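Protein SSD1 (Saccharomyces cerevisiae S288C, PDB 7AM1) binds mRNA, including its untranslated regions, and acts in translational repression as a non-enzymatic pseudonuclease of the RNase II family. Local coordinates at residues A[583-588]-A[599-604]; A[624-629]-A[737-742]; A[278-283]-A[805-810]; A[717-722]-A[900-905]. One frame throughout, in Å; residues are numbered along the deposited sequence.

Contact 1: residues A[583-588]-A[599-604]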
loop_
_atom_site.group_PDB
_atom_site.type_symbol
_atom_site.label_atom_id
_atom_site.label_comp_id
_atom_site.label_asym_id
_atom_site.label_seq_id
_atom_site.Cartn_x
_atom_site.Cartn_y
_atom_site.Cartn_z
ATOM N N THR A 583 2.864 -15.310 15.378
ATOM C CA THR A 583 3.099 -16.341 14.372
ATOM C C THR A 583 3.791 -15.765 13.143
ATOM O O THR A 583 4.717 -16.377 12.598
ATOM C CB THR A 583 1.784 -17.014 13.970
ATOM O OG1 THR A 583 0.856 -16.030 13.497
ATOM C CG2 THR A 583 1.181 -17.756 15.152
ATOM N N LYS A 584 3.363 -14.584 12.693
ATOM C CA LYS A 584 3.992 -13.978 11.523
ATOM C C LYS A 584 5.403 -13.496 11.832
ATOM O O LYS A 584 6.277 -13.544 10.958
ATOM C CB LYS A 584 3.124 -12.836 10.999
ATOM C CG LYS A 584 1.731 -13.296 10.587
ATOM C CD LYS A 584 0.975 -12.229 9.816
ATOM C CE LYS A 584 -0.297 -12.803 9.204
ATOM N NZ LYS A 584 -1.106 -11.761 8.515
ATOM N N MET A 585 5.653 -13.031 13.059
ATOM C CA MET A 585 7.020 -12.688 13.429
ATOM C C MET A 585 7.889 -13.939 13.461
ATOM O O MET A 585 9.039 -13.917 13.008
ATOM C CB MET A 585 7.046 -11.975 14.780
ATOM C CG MET A 585 8.444 -11.575 15.226
ATOM S SD MET A 585 9.244 -10.461 14.051
ATOM C CE MET A 585 8.495 -8.903 14.525
ATOM N N ALA A 586 7.345 -15.042 13.983
ATOM C CA ALA A 586 8.091 -16.294 14.020
ATOM C C ALA A 586 8.397 -16.803 12.616
ATOM O O ALA A 586 9.456 -17.398 12.391
ATOM C CB ALA A 586 7.305 -17.339 14.814
ATOM N N SER A 587 7.491 -16.574 11.662
ATOM C CA SER A 587 7.758 -16.952 10.277
ATOM C C SER A 587 8.834 -16.061 9.673
ATOM O O SER A 587 9.756 -16.543 9.006
ATOM C CB SER A 587 6.473 -16.870 9.453
ATOM O OG SER A 587 5.452 -17.669 10.021
ATOM N N PHE A 588 8.722 -14.749 9.897
ATOM C CA PHE A 588 9.723 -13.812 9.399
ATOM C C PHE A 588 11.103 -14.149 9.944
ATOM O O PHE A 588 12.095 -14.145 9.204
ATOM C CB PHE A 588 9.328 -12.383 9.775
ATOM C CG PHE A 588 10.394 -11.366 9.486
ATOM C CD1 PHE A 588 10.573 -10.878 8.205
ATOM C CD2 PHE A 588 11.216 -10.897 10.497
ATOM C CE1 PHE A 588 11.557 -9.941 7.934
ATOM C CE2 PHE A 588 12.202 -9.958 10.232
ATOM C CZ PHE A 588 12.372 -9.483 8.948
ATOM N N PHE A 599 19.931 -11.650 13.668
ATOM C CA PHE A 599 19.809 -10.466 14.502
ATOM C C PHE A 599 18.500 -10.498 15.287
ATOM O O PHE A 599 17.567 -11.243 14.972
ATOM C CB PHE A 599 19.900 -9.184 13.666
ATOM C CG PHE A 599 18.886 -9.088 12.561
ATOM C CD1 PHE A 599 17.566 -8.773 12.833
ATOM C CD2 PHE A 599 19.264 -9.276 11.244
ATOM C CE1 PHE A 599 16.639 -8.672 11.814
ATOM C CE2 PHE A 599 18.342 -9.176 10.223
ATOM C CZ PHE A 599 17.027 -8.874 10.509
ATOM N N ASP A 600 18.442 -9.660 16.319
ATOM C CA ASP A 600 17.319 -9.666 17.247
ATOM C C ASP A 600 16.077 -9.076 16.590
ATOM O O ASP A 600 16.143 -8.033 15.932
ATOM C CB ASP A 600 17.685 -8.875 18.506
ATOM C CG ASP A 600 16.525 -8.743 19.480
ATOM O OD1 ASP A 600 15.530 -9.488 19.341
ATOM O OD2 ASP A 600 16.607 -7.883 20.383
ATOM N N THR A 601 14.941 -9.754 16.768
ATOM C CA THR A 601 13.665 -9.317 16.213
ATOM C C THR A 601 12.620 -9.078 17.296
ATOM O O THR A 601 11.438 -8.907 16.975
ATOM C CB THR A 601 13.128 -10.344 15.206
ATOM O OG1 THR A 601 12.871 -11.590 15.869
ATOM C CG2 THR A 601 14.125 -10.572 14.078
ATOM N N ASN A 602 13.025 -9.052 18.570
ATOM C CA ASN A 602 12.087 -8.927 19.680
ATOM C C ASN A 602 11.535 -7.516 19.850
ATOM O O ASN A 602 10.520 -7.345 20.538
ATOM C CB ASN A 602 12.766 -9.366 20.981
ATOM N N THR A 603 12.181 -6.507 19.266
ATOM C CA THR A 603 11.699 -5.134 19.314
ATOM C C THR A 603 11.874 -4.497 17.943
ATOM O O THR A 603 12.780 -4.861 17.188
ATOM C CB THR A 603 12.441 -4.279 20.355
ATOM O OG1 THR A 603 13.835 -4.224 20.026
ATOM C CG2 THR A 603 12.268 -4.850 21.756
ATOM N N ALA A 604 10.998 -3.540 17.625
ATOM C CA ALA A 604 11.184 -2.746 16.416
ATOM C C ALA A 604 12.587 -2.163 16.373
ATOM O O ALA A 604 13.229 -2.128 15.316
ATOM C CB ALA A 604 10.146 -1.625 16.357
#
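Met585, on helix 582-595, and Thr601, in the loop that leads on to helix 604-612, mark where the two backbones come closest, with their CA atoms 8.0 Å apart. The chain makes a helix-loop-helix connection within the RNB domain here, and the irregular loop doubles back beside the helix it has just left. At that distance the backbones do not meet directly; side chains bridge the gap. Met585 and Phe588 share the work. In Met585, CG sits anti to the backbone N (chi1 -180°), and further bends at chi2 and chi3 turn the thioether so that SD and CE lie against Thr601, with SD 4.1 Å from Thr601 CB and CE 3.8 Å from Thr601 O. The two side chains run past one another in opposite senses. One turn further along, Phe588 offers a ring edge: its CE2 lies 4.3 Å from Thr601 CG2, and the methyl stays close to the plane of the ring. Thr601 thus divides its branches, the methyl going to the aromatic edge while OG1 is hydrogen-bonded to Arg589 NH1, which also holds Phe599 O. Leu607 of the following helix packs against all three, so Met585, Phe588, Thr601 and Leu607 form one cluster joining the loop to the helices on either side of it in the chain. The loop also has bonds of its own: Thr603, at the N-cap of the next helix, bonds through OG1 to Glu606 N, and in an Asx turn Asp600 OD1 accepts from Asn602 N, 2.7 Å away and above the carboxylate plane.

Contact 2: residues A[624-629]-A[737-742]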
loop_
_atom_site.group_PDB
_atom_site.type_symbol
_atom_site.label_atom_id
_atom_site.label_comp_id
_atom_site.label_asym_id
_atom_site.label_seq_id
_atom_site.Cartn_x
_atom_site.Cartn_y
_atom_site.Cartn_z
ATOM N N GLU A 624 13.063 -6.446 3.738
ATOM C CA GLU A 624 12.010 -5.477 4.023
ATOM C C GLU A 624 10.676 -5.944 3.451
ATOM O O GLU A 624 9.632 -5.804 4.101
ATOM C CB GLU A 624 12.366 -4.097 3.465
ATOM C CG GLU A 624 11.358 -3.020 3.875
ATOM C CD GLU A 624 11.589 -1.682 3.200
ATOM O OE1 GLU A 624 12.568 -1.552 2.434
ATOM O OE2 GLU A 624 10.770 -0.765 3.420
ATOM N N ILE A 625 10.685 -6.494 2.232
ATOM C CA ILE A 625 9.449 -7.014 1.652
ATOM C C ILE A 625 8.843 -8.062 2.577
ATOM O O ILE A 625 7.648 -8.024 2.889
ATOM C CB ILE A 625 9.700 -7.577 0.238
ATOM C CG1 ILE A 625 9.965 -6.438 -0.754
ATOM C CG2 ILE A 625 8.509 -8.417 -0.223
ATOM C CD1 ILE A 625 10.523 -6.897 -2.106
ATOM N N LEU A 626 9.670 -8.996 3.058
ATOM C CA LEU A 626 9.177 -10.028 3.966
ATOM C C LEU A 626 8.598 -9.419 5.238
ATOM O O LEU A 626 7.535 -9.840 5.711
ATOM C CB LEU A 626 10.305 -11.002 4.305
ATOM C CG LEU A 626 10.885 -11.797 3.131
ATOM C CD1 LEU A 626 12.018 -12.692 3.600
ATOM C CD2 LEU A 626 9.814 -12.613 2.437
ATOM N N LEU A 627 9.288 -8.431 5.812
ATOM C CA LEU A 627 8.790 -7.778 7.018
ATOM C C LEU A 627 7.476 -7.060 6.745
ATOM O O LEU A 627 6.520 -7.176 7.518
ATOM C CB LEU A 627 9.843 -6.803 7.544
ATOM C CG LEU A 627 9.454 -5.980 8.770
ATOM C CD1 LEU A 627 9.096 -6.891 9.928
ATOM C CD2 LEU A 627 10.581 -5.044 9.152
ATOM N N PHE A 628 7.402 -6.346 5.622
ATOM C CA PHE A 628 6.213 -5.576 5.273
ATOM C C PHE A 628 4.967 -6.453 5.234
ATOM O O PHE A 628 3.874 -5.997 5.598
ATOM C CB PHE A 628 6.468 -4.889 3.928
ATOM C CG PHE A 628 5.279 -4.195 3.348
ATOM C CD1 PHE A 628 4.864 -2.972 3.839
ATOM C CD2 PHE A 628 4.595 -4.748 2.279
ATOM C CE1 PHE A 628 3.774 -2.324 3.290
ATOM C CE2 PHE A 628 3.504 -4.106 1.729
ATOM C CZ PHE A 628 3.095 -2.891 2.235
ATOM N N LYS A 629 5.118 -7.718 4.834
ATOM C CA LYS A 629 3.976 -8.606 4.696
ATOM C C LYS A 629 3.377 -9.018 6.028
ATOM O O LYS A 629 2.223 -9.459 6.060
ATOM C CB LYS A 629 4.375 -9.896 3.984
ATOM C CG LYS A 629 4.819 -9.754 2.575
ATOM C CD LYS A 629 5.134 -11.136 2.043
ATOM C CE LYS A 629 5.679 -11.080 0.649
ATOM N NZ LYS A 629 5.496 -12.389 -0.001
ATOM N N THR A 737 16.133 -11.642 -7.999
ATOM C CA THR A 737 16.640 -12.316 -6.811
ATOM C C THR A 737 15.561 -13.232 -6.254
ATOM O O THR A 737 14.391 -12.840 -6.161
ATOM C CB THR A 737 17.077 -11.305 -5.745
ATOM O OG1 THR A 737 18.154 -10.506 -6.253
ATOM C CG2 THR A 737 17.514 -12.014 -4.466
ATOM N N VAL A 738 15.955 -14.452 -5.902
ATOM C CA VAL A 738 15.048 -15.418 -5.294
ATOM C C VAL A 738 14.852 -15.052 -3.830
ATOM O O VAL A 738 15.824 -14.896 -3.083
ATOM C CB VAL A 738 15.600 -16.845 -5.435
ATOM C CG1 VAL A 738 14.680 -17.846 -4.747
ATOM C CG2 VAL A 738 15.795 -17.194 -6.905
ATOM N N LEU A 739 13.593 -14.924 -3.414
ATOM C CA LEU A 739 13.259 -14.537 -2.047
ATOM C C LEU A 739 12.798 -15.710 -1.195
ATOM O O LEU A 739 13.165 -15.794 -0.018
ATOM C CB LEU A 739 12.176 -13.454 -2.070
ATOM C CG LEU A 739 11.887 -12.720 -0.761
ATOM C CD1 LEU A 739 13.153 -12.131 -0.173
ATOM C CD2 LEU A 739 10.855 -11.623 -0.998
ATOM N N GLN A 740 12.010 -16.622 -1.768
ATOM C CA GLN A 740 11.531 -17.803 -1.068
ATOM C C GLN A 740 11.453 -18.963 -2.052
ATOM O O GLN A 740 11.112 -18.773 -3.223
ATOM C CB GLN A 740 10.150 -17.572 -0.434
ATOM C CG GLN A 740 10.151 -16.713 0.835
ATOM C CD GLN A 740 10.819 -17.402 2.011
ATOM O OE1 GLN A 740 10.219 -18.245 2.681
ATOM N NE2 GLN A 740 12.069 -17.054 2.261
ATOM N N VAL A 741 11.746 -20.163 -1.564
ATOM C CA VAL A 741 11.670 -21.378 -2.363
ATOM C C VAL A 741 10.606 -22.285 -1.763
ATOM O O VAL A 741 10.498 -22.414 -0.539
ATOM C CB VAL A 741 13.032 -22.098 -2.430
ATOM C CG1 VAL A 741 12.899 -23.425 -3.153
ATOM C CG2 VAL A 741 14.053 -21.224 -3.138
ATOM N N TYR A 742 9.813 -22.901 -2.633
ATOM C CA TYR A 742 8.763 -23.819 -2.228
ATOM C C TYR A 742 8.928 -25.127 -2.995
ATOM O O TYR A 742 9.831 -25.281 -3.821
ATOM C CB TYR A 742 7.375 -23.212 -2.465
ATOM C CG TYR A 742 7.219 -21.802 -1.934
ATOM C CD1 TYR A 742 7.078 -21.560 -0.574
ATOM C CD2 TYR A 742 7.218 -20.712 -2.795
ATOM C CE1 TYR A 742 6.933 -20.268 -0.084
ATOM C CE2 TYR A 742 7.075 -19.421 -2.319
ATOM C CZ TYR A 742 6.930 -19.202 -0.963
ATOM O OH TYR A 742 6.791 -17.915 -0.491
#
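Leu626 and Leu739 carry the apolar part of this contact, in which helix 617-629 of the RNB domain lies against strand 732-741. The segment axes approach to 10.4 Å and their directions differ by 41°. Both branches of each leucine are used: Leu626 CD2 lies 3.7 Å from Leu739 CD2, and Leu626 CD1 meets Leu739 CD1 at 4.0 Å, the two side chains lying alongside with their ends running opposite ways. Ile625 adds a second touch, its CG2 reaching the same Leu739 CD2 at 4.0 Å. A chi1 of -168° carries Leu739 CG away from its own N and out to the helix, and Phe749 of the adjoining strand flanks both Leu739 and Ile625.

The polar part is local to the strand. Gln740 folds back over its own backbone and gives NE2 to Leu739 O at 2.8 Å, while its aliphatic CG rests 4.4 Å from Leu626 CD2; Phe595 of helix 582-595 packs beside both Leu626 and Gln740. Farther out, Lys629 NZ makes a salt bridge with Glu756.

Consecutive residues can both face the helix because Leu739 and Gln740 stand opposite the single residue Asp747: a classic beta bulge in a five-stranded antiparallel sheet, consistent with the OB fold of this C-terminal family.

Contact 3: residues A[278-283]-A[805-810]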
loop_
_atom_site.group_PDB
_atom_site.type_symbol
_atom_site.label_atom_id
_atom_site.label_comp_id
_atom_site.label_asym_id
_atom_site.label_seq_id
_atom_site.Cartn_x
_atom_site.Cartn_y
_atom_site.Cartn_z
ATOM N N TYR A 278 -22.187 -7.130 -23.136
ATOM C CA TYR A 278 -21.732 -6.337 -22.002
ATOM C C TYR A 278 -20.542 -6.960 -21.284
ATOM O O TYR A 278 -20.092 -6.420 -20.271
ATOM C CB TYR A 278 -22.880 -6.145 -21.003
ATOM C CG TYR A 278 -24.012 -5.293 -21.527
ATOM C CD1 TYR A 278 -25.017 -5.850 -22.302
ATOM C CD2 TYR A 278 -24.078 -3.935 -21.244
ATOM C CE1 TYR A 278 -26.058 -5.082 -22.785
ATOM C CE2 TYR A 278 -25.116 -3.156 -21.723
ATOM C CZ TYR A 278 -26.102 -3.737 -22.494
ATOM O OH TYR A 278 -27.139 -2.972 -22.976
ATOM N N SER A 279 -20.023 -8.081 -21.788
ATOM C CA SER A 279 -18.969 -8.807 -21.092
ATOM C C SER A 279 -17.717 -7.965 -20.880
ATOM O O SER A 279 -16.940 -8.258 -19.965
ATOM C CB SER A 279 -18.615 -10.079 -21.869
ATOM O OG SER A 279 -18.069 -9.768 -23.139
ATOM N N GLU A 280 -17.494 -6.939 -21.704
ATOM C CA GLU A 280 -16.301 -6.108 -21.599
ATOM C C GLU A 280 -16.615 -4.735 -21.011
ATOM O O GLU A 280 -15.841 -3.789 -21.197
ATOM C CB GLU A 280 -15.642 -5.961 -22.972
ATOM C CG GLU A 280 -15.150 -7.284 -23.564
ATOM C CD GLU A 280 -13.712 -7.620 -23.216
ATOM O OE1 GLU A 280 -12.797 -6.860 -23.597
ATOM O OE2 GLU A 280 -13.497 -8.664 -22.563
ATOM N N LYS A 281 -17.741 -4.608 -20.314
ATOM C CA LYS A 281 -18.137 -3.358 -19.685
ATOM C C LYS A 281 -17.892 -3.436 -18.183
ATOM O O LYS A 281 -18.047 -4.499 -17.570
ATOM C CB LYS A 281 -19.612 -3.048 -19.949
ATOM C CG LYS A 281 -19.944 -2.768 -21.412
ATOM C CD LYS A 281 -19.337 -1.464 -21.907
ATOM C CE LYS A 281 -19.752 -1.176 -23.346
ATOM N NZ LYS A 281 -19.568 0.253 -23.714
ATOM N N LEU A 282 -17.503 -2.313 -17.593
ATOM C CA LEU A 282 -17.301 -2.222 -16.155
ATOM C C LEU A 282 -18.519 -1.568 -15.522
ATOM O O LEU A 282 -18.986 -0.525 -15.992
ATOM C CB LEU A 282 -16.038 -1.427 -15.828
ATOM C CG LEU A 282 -14.730 -2.222 -15.844
ATOM C CD1 LEU A 282 -13.557 -1.314 -15.506
ATOM C CD2 LEU A 282 -14.777 -3.402 -14.879
ATOM N N PHE A 283 -19.042 -2.195 -14.474
ATOM C CA PHE A 283 -20.130 -1.636 -13.691
ATOM C C PHE A 283 -19.669 -1.433 -12.254
ATOM O O PHE A 283 -18.679 -2.018 -11.805
ATOM C CB PHE A 283 -21.357 -2.551 -13.717
ATOM C CG PHE A 283 -21.941 -2.744 -15.090
ATOM C CD1 PHE A 283 -21.467 -3.750 -15.912
ATOM C CD2 PHE A 283 -22.957 -1.929 -15.558
ATOM C CE1 PHE A 283 -21.996 -3.945 -17.177
ATOM C CE2 PHE A 283 -23.492 -2.121 -16.823
ATOM C CZ PHE A 283 -23.006 -3.127 -17.631
ATOM N N SER A 805 -8.243 -16.044 -22.841
ATOM C CA SER A 805 -8.666 -14.650 -22.798
ATOM C C SER A 805 -7.501 -13.671 -22.876
ATOM O O SER A 805 -7.724 -12.458 -22.790
ATOM C CB SER A 805 -9.477 -14.396 -21.524
ATOM O OG SER A 805 -8.668 -14.551 -20.374
ATOM N N ILE A 806 -6.272 -14.158 -23.042
ATOM C CA ILE A 806 -5.132 -13.261 -23.171
ATOM C C ILE A 806 -5.172 -12.582 -24.529
ATOM O O ILE A 806 -5.255 -13.244 -25.572
ATOM C CB ILE A 806 -3.812 -14.032 -22.993
ATOM C CG1 ILE A 806 -3.668 -14.528 -21.556
ATOM C CG2 ILE A 806 -2.629 -13.173 -23.426
ATOM C CD1 ILE A 806 -2.445 -15.407 -21.357
ATOM N N LYS A 807 -5.140 -11.251 -24.520
ATOM C CA LYS A 807 -5.172 -10.481 -25.758
ATOM C C LYS A 807 -3.781 -10.325 -26.366
ATOM O O LYS A 807 -3.658 -10.171 -27.586
ATOM C CB LYS A 807 -5.824 -9.123 -25.497
ATOM C CG LYS A 807 -7.285 -9.237 -25.061
ATOM C CD LYS A 807 -8.091 -8.012 -25.464
ATOM C CE LYS A 807 -9.563 -8.154 -25.084
ATOM N NZ LYS A 807 -9.787 -8.068 -23.608
ATOM N N ASN A 808 -2.736 -10.276 -25.541
ATOM C CA ASN A 808 -1.364 -10.101 -26.023
ATOM C C ASN A 808 -0.671 -11.462 -26.011
ATOM O O ASN A 808 0.142 -11.772 -25.142
ATOM C CB ASN A 808 -0.635 -9.062 -25.174
ATOM C CG ASN A 808 -0.584 -9.430 -23.692
ATOM O OD1 ASN A 808 -1.550 -9.952 -23.125
ATOM N ND2 ASN A 808 0.533 -9.110 -23.050
ATOM N N LYS A 809 -0.974 -12.271 -27.026
ATOM C CA LYS A 809 -0.546 -13.665 -27.026
ATOM C C LYS A 809 0.867 -13.891 -27.560
ATOM O O LYS A 809 1.434 -14.960 -27.314
ATOM C CB LYS A 809 -1.506 -14.513 -27.872
ATOM C CG LYS A 809 -2.921 -14.632 -27.316
ATOM C CD LYS A 809 -3.641 -15.829 -27.916
ATOM C CE LYS A 809 -5.003 -16.042 -27.269
ATOM N NZ LYS A 809 -5.938 -14.951 -27.647
ATOM N N PHE A 810 1.478 -12.919 -28.230
ATOM C CA PHE A 810 2.720 -13.195 -28.940
ATOM C C PHE A 810 3.923 -13.098 -28.010
ATOM O O PHE A 810 4.066 -12.131 -27.254
ATOM C CB PHE A 810 2.904 -12.228 -30.111
ATOM C CG PHE A 810 4.268 -12.309 -30.734
ATOM C CD1 PHE A 810 4.640 -13.423 -31.468
ATOM C CD2 PHE A 810 5.184 -11.288 -30.561
ATOM C CE1 PHE A 810 5.896 -13.513 -32.029
ATOM C CE2 PHE A 810 6.443 -11.370 -31.118
ATOM C CZ PHE A 810 6.801 -12.484 -31.851
#
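Lys807 NZ is held by two groups, Glu280 OE1 at 3.2 Å and His309 NE2, and both tie the second cold-shock domain (CSD2), an OB-clan module, to a loop from the C-terminal part of the chain. Glu280 sits in a type I beta turn, Tyr278 to Lys281, immediately ahead of strand 281-289. Its side chain is bent at chi2 (-91°), which turns the carboxylate toward the incoming lysine. Lys807 arrives from the opposite direction, largely extended until a final kink at chi4 (71°) sets the ammonium group. The salt bridge uses the syn side of OE1 and runs 15° out of the carboxylate plane; OE2 stays farther off, 3.9 Å from NZ, so the grip is one-sided. Since His309 follows closely after strand 298-307 of the same domain, both partners of the lysine belong to the CSD2 side. The contact is small and lies at the surface, where solvent would probably weaken the charge pairing.

The loop has its own ties to strand 888-896: Asn808 ND2 bonds to Ala895 O, and Asn808 O to Arg894 NH1. Lys809 curls back on its own loop, NZ lying 2.8 Å from Ile806 O, nearly in line with the carbonyl bond.

Contact 4: residues A[717-722]-A[900-905]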
loop_
_atom_site.group_PDB
_atom_site.type_symbol
_atom_site.label_atom_id
_atom_site.label_comp_id
_atom_site.label_asym_id
_atom_site.label_seq_id
_atom_site.Cartn_x
_atom_site.Cartn_y
_atom_site.Cartn_z
ATOM N N LEU A 717 -0.154 1.348 -14.654
ATOM C CA LEU A 717 0.799 2.017 -15.530
ATOM C C LEU A 717 2.087 1.220 -15.675
ATOM O O LEU A 717 2.711 1.245 -16.743
ATOM C CB LEU A 717 1.100 3.413 -14.995
ATOM C CG LEU A 717 1.987 4.313 -15.851
ATOM C CD1 LEU A 717 1.464 4.404 -17.274
ATOM C CD2 LEU A 717 2.087 5.697 -15.213
ATOM N N LEU A 718 2.494 0.506 -14.623
ATOM C CA LEU A 718 3.695 -0.318 -14.703
ATOM C C LEU A 718 3.509 -1.473 -15.680
ATOM O O LEU A 718 4.427 -1.809 -16.438
ATOM C CB LEU A 718 4.056 -0.848 -13.317
ATOM C CG LEU A 718 5.280 -1.762 -13.283
ATOM C CD1 LEU A 718 6.510 -1.037 -13.799
ATOM C CD2 LEU A 718 5.510 -2.286 -11.877
ATOM N N CYS A 719 2.333 -2.102 -15.667
ATOM C CA CYS A 719 2.067 -3.184 -16.608
ATOM C C CYS A 719 2.107 -2.676 -18.042
ATOM O O CYS A 719 2.659 -3.335 -18.930
ATOM C CB CYS A 719 0.713 -3.820 -16.301
ATOM S SG CYS A 719 0.710 -4.849 -14.835
ATOM N N LYS A 720 1.517 -1.506 -18.288
ATOM C CA LYS A 720 1.592 -0.889 -19.606
ATOM C C LYS A 720 3.034 -0.607 -20.008
ATOM O O LYS A 720 3.410 -0.788 -21.175
ATOM C CB LYS A 720 0.768 0.395 -19.593
ATOM C CG LYS A 720 0.770 1.183 -20.880
ATOM C CD LYS A 720 -0.235 2.321 -20.764
ATOM C CE LYS A 720 0.192 3.554 -21.538
ATOM N NZ LYS A 720 -0.081 4.792 -20.753
ATOM N N THR A 721 3.854 -0.160 -19.053
ATOM C CA THR A 721 5.253 0.149 -19.335
ATOM C C THR A 721 6.044 -1.124 -19.610
ATOM O O THR A 721 6.851 -1.177 -20.548
ATOM C CB THR A 721 5.859 0.918 -18.156
ATOM O OG1 THR A 721 5.171 2.165 -17.970
ATOM C CG2 THR A 721 7.318 1.200 -18.398
ATOM N N ILE A 722 5.808 -2.168 -18.817
ATOM C CA ILE A 722 6.487 -3.439 -19.038
ATOM C C ILE A 722 6.181 -3.968 -20.434
ATOM O O ILE A 722 7.058 -4.519 -21.112
ATOM C CB ILE A 722 6.087 -4.446 -17.944
ATOM C CG1 ILE A 722 6.785 -4.099 -16.628
ATOM C CG2 ILE A 722 6.421 -5.862 -18.386
ATOM C CD1 ILE A 722 6.208 -4.802 -15.411
ATOM N N ALA A 900 -9.971 -6.904 -16.175
ATOM C CA ALA A 900 -10.112 -5.509 -15.765
ATOM C C ALA A 900 -8.766 -4.947 -15.343
ATOM O O ALA A 900 -8.448 -3.782 -15.612
ATOM C CB ALA A 900 -11.121 -5.388 -14.623
ATOM N N LEU A 901 -7.966 -5.764 -14.671
ATOM C CA LEU A 901 -6.618 -5.398 -14.318
ATOM C C LEU A 901 -5.654 -6.368 -14.986
ATOM O O LEU A 901 -5.919 -7.574 -15.022
ATOM C CB LEU A 901 -6.425 -5.435 -12.797
ATOM C CG LEU A 901 -7.405 -4.587 -11.979
ATOM C CD1 LEU A 901 -7.074 -4.683 -10.495
ATOM C CD2 LEU A 901 -7.406 -3.131 -12.442
ATOM N N PRO A 902 -4.540 -5.885 -15.522
ATOM C CA PRO A 902 -3.547 -6.801 -16.088
ATOM C C PRO A 902 -2.890 -7.625 -14.993
ATOM O O PRO A 902 -2.908 -7.274 -13.811
ATOM C CB PRO A 902 -2.548 -5.867 -16.775
ATOM C CG PRO A 902 -2.677 -4.570 -16.024
ATOM C CD PRO A 902 -4.124 -4.475 -15.636
ATOM N N CYS A 903 -2.290 -8.735 -15.411
ATOM C CA CYS A 903 -1.689 -9.694 -14.494
ATOM C C CYS A 903 -0.210 -9.820 -14.818
ATOM O O CYS A 903 0.153 -10.271 -15.908
ATOM C CB CYS A 903 -2.381 -11.053 -14.615
ATOM S SG CYS A 903 -4.155 -10.988 -14.285
ATOM N N LEU A 904 0.638 -9.459 -13.863
ATOM C CA LEU A 904 2.065 -9.683 -14.008
ATOM C C LEU A 904 2.364 -11.157 -13.795
ATOM O O LEU A 904 1.846 -11.779 -12.865
ATOM C CB LEU A 904 2.850 -8.843 -13.006
ATOM C CG LEU A 904 2.681 -7.335 -13.147
ATOM C CD1 LEU A 904 3.198 -6.620 -11.893
ATOM C CD2 LEU A 904 3.408 -6.854 -14.399
ATOM N N THR A 905 3.202 -11.712 -14.663
ATOM C CA THR A 905 3.587 -13.108 -14.567
ATOM C C THR A 905 5.080 -13.217 -14.834
ATOM O O THR A 905 5.651 -12.427 -15.591
ATOM C CB THR A 905 2.818 -13.996 -15.563
ATOM O OG1 THR A 905 3.082 -13.558 -16.903
ATOM C CG2 THR A 905 1.315 -13.949 -15.304
#
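An apolar helix-on-sheet contact joins Cys719 and Ile722 of the long helix 689-725 to Pro902 and Leu904, where the chain enters strand 903-908, an outermost strand of the five-stranded antiparallel sheet that also contains 732-741. The backbones come close, with the CA atoms of Cys719 and Pro902 6.7 Å apart, and the smallness of cysteine and proline suits that spacing. Cys719 works with two atoms. Its CB presses on Pro902 CG at 3.5 Å, tighter than usual for two carbons, while SG, also against the ring, meets Leu904 CD2 at 3.4 Å. The sulfur therefore wedges between the proline ring and the leucine branch; with chi1 at -74° it lies beside its own backbone N and points to the strand.

Leu904 leaves its backbone at an angle to the helix, but its CD2 methyl comes back to touch both helix residues. Ile722, one turn on, lays CD1 3.6 Å from that methyl, the two side chains crossing at about a right angle. Ala895 of the neighbouring strand packs against Cys719 and Leu904 alike, and Ile755 covers Leu904 from strand 755-760.

Thr721 OG1 bonds back to Leu717 O in its own helix, on a side that does not touch the strand. Without a charge or a directional bond between the segments, the helix is held to the sheet here by shape and van der Waals contact, with the cysteine sulfur serving as an apolar filler.

The four contacts fall into two touching pairs. Contacts 1 and 2 share the core around helix 582-595: Phe588 CE1 of contact 1 lies 3.5 Å from Leu627 N of contact 2, and their centres are 14 Å apart. Contacts 3 and 4 meet where Leu282 CD2 packs 4.2 Å from Ala900 CB, carrying the CSD2 side onto the segment that leads into strand 903-908. The pairs are joined through one sheet, since contacts 2 and 4 both reach it, with centres about 21 Å apart. Contacts 1 and 3 lie on opposite sides of the chain's centre, 43 Å between centres. Together they connect RNB, CSD2 and C-terminal regions of this pseudonuclease.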